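Local coordinates for protein ADP-ribosylation factor guanine nucleotide-exchange factor SEC7 (Saccharomyces cerevisiae, PDB 4OIY) that activates the small GTPase ARF1 at the trans-Golgi network by guanine nucleotide exchange, here through its catalytic Sec7 domain, and so supports vesicle budding and Golgi traffic, at residues A45-L48 with G53-M56. Residues are numbered along the deposited sequence; the frame is centred on the assembly and turned at random.
Sequences AKWL and GLDM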
loop_
_atom_site.group_PDB
_atom_site.type_symbol
_atom_site.label_atom_id
_atom_site.label_comp_id
_atom_site.label_asym_id
_atom_site.label_seq_id
_atom_site.Cartn_x
_atom_site.Cartn_y
_atom_site.Cartn_z
ATOM N N ALA A 45 -4.852 5.482 11.830
ATOM C CA ALA A 45 -5.022 4.758 10.562
ATOM C C ALA A 45 -6.370 5.058 9.901
ATOM O O ALA A 45 -6.442 5.301 8.698
ATOM C CB ALA A 45 -4.869 3.259 10.781
ATOM N N LYS A 46 -7.441 5.047 10.689
ATOM C CA LYS A 46 -8.763 5.324 10.143
ATOM C C LYS A 46 -8.846 6.744 9.579
ATOM O O LYS A 46 -9.403 6.958 8.496
ATOM C CB LYS A 46 -9.835 5.098 11.209
ATOM C CG LYS A 46 -10.113 3.631 11.485
ATOM C CD LYS A 46 -11.198 3.472 12.545
ATOM C CE LYS A 46 -11.509 2.014 12.839
ATOM N NZ LYS A 46 -12.340 1.400 11.774
ATOM N N TRP A 47 -8.274 7.707 10.297
ATOM C CA TRP A 47 -8.256 9.096 9.830
ATOM C C TRP A 47 -7.487 9.242 8.506
ATOM O O TRP A 47 -7.936 9.939 7.593
ATOM C CB TRP A 47 -7.690 10.033 10.906
ATOM C CG TRP A 47 -7.796 11.496 10.530
ATOM C CD1 TRP A 47 -8.884 12.315 10.688
ATOM C CD2 TRP A 47 -6.778 12.299 9.928
ATOM N NE1 TRP A 47 -8.598 13.578 10.226
ATOM C CE2 TRP A 47 -7.317 13.593 9.740
ATOM C CE3 TRP A 47 -5.463 12.050 9.521
ATOM C CZ2 TRP A 47 -6.581 14.632 9.173
ATOM C CZ3 TRP A 47 -4.733 13.091 8.960
ATOM C CH2 TRP A 47 -5.293 14.358 8.790
ATOM N N LEU A 48 -6.347 8.568 8.388
ATOM C CA LEU A 48 -5.588 8.579 7.133
ATOM C C LEU A 48 -6.439 8.099 5.955
ATOM O O LEU A 48 -6.417 8.705 4.880
ATOM C CB LEU A 48 -4.314 7.729 7.256
ATOM C CG LEU A 48 -3.259 8.220 8.260
ATOM C CD1 LEU A 48 -2.092 7.250 8.357
ATOM C CD2 LEU A 48 -2.768 9.617 7.918
ATOM N N GLY A 53 -7.624 14.645 0.640
ATOM C CA GLY A 53 -6.715 15.774 0.545
ATOM C C GLY A 53 -5.361 15.571 1.190
ATOM O O GLY A 53 -4.547 16.491 1.197
ATOM N N LEU A 54 -5.112 14.380 1.740
ATOM C CA LEU A 54 -3.798 14.084 2.294
ATOM C C LEU A 54 -2.841 13.780 1.153
ATOM O O LEU A 54 -3.218 13.132 0.173
ATOM C CB LEU A 54 -3.848 12.915 3.278
ATOM C CG LEU A 54 -4.796 13.056 4.471
ATOM C CD1 LEU A 54 -4.624 11.892 5.431
ATOM C CD2 LEU A 54 -4.609 14.368 5.209
ATOM N N ASP A 55 -1.617 14.278 1.274
ATOM C CA ASP A 55 -0.594 14.026 0.273
ATOM C C ASP A 55 -0.143 12.571 0.405
ATOM O O ASP A 55 0.280 12.147 1.469
ATOM C CB ASP A 55 0.568 14.989 0.468
ATOM C CG ASP A 55 1.608 14.853 -0.593
ATOM O OD1 ASP A 55 2.425 13.924 -0.479
ATOM O OD2 ASP A 55 1.616 15.674 -1.538
ATOM N N MET A 56 -0.248 11.806 -0.678
ATOM C CA MET A 56 0.045 10.376 -0.606
ATOM C C MET A 56 1.493 10.085 -0.272
ATOM O O MET A 56 1.786 9.059 0.333
ATOM C CB MET A 56 -0.344 9.690 -1.903
ATOM C CG MET A 56 -1.847 9.655 -2.070
ATOM S SD MET A 56 -2.326 8.287 -3.105
ATOM C CE MET A 56 -1.757 8.905 -4.674
#
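Leu54 reaches back from the loop to lay its two methyls on Trp47 and Leu48, neighbouring residues of the helix that the chain has just left. The side chains meet through hydrocarbon alone, and no hydrogen bond joins 45-48 to 53-56. CD2 of Leu54 lies 3.6 Å from CH2 of Trp47, at the outer end of the six-membered ring, and approaches it obliquely. The other methyl, CD1, is 3.7 Å from CZ3 of the same ring, so both methyls come up to the same side of the benzo end of the indole. Trp47 carries its CG anti to the backbone N (chi1 -173°), which brings the benzo end of the indole up to the leucine although its CB does not point there. With an alanine at Trp47 the ring would be gone, which is likely to leave both Leu54 methyls without their aromatic partner and open a gap beside them.

CD1 also serves the second half of the contact. It meets CD2 of Leu48 at 3.8 Å, the two leucine side chains running roughly at right angles, and lies 3.7 Å from the Leu48 carbonyl O, a plain van der Waals approach.

Polar bonds run from both segments to nearby residues. Trp47 O accepts a hydrogen bond from Thr51 OG1, and Asp55 N gives one to Asn20 OD1. Asp55 is the N-cap of helix 56-64, its OD1 bonded to Ala58 N.

The contact joins the C-terminal half of helix 41-50 to the loop that leads into helix 56-64, in the all-helical Sec7 domain. Helix 11-21 adds Phe19, touching both leucines, and Ile16 on Leu54; helix 56-64 supplies Val59 to Leu54 and Leu63 to Leu48, while Phe77 of helix 68-79 packs on Leu48.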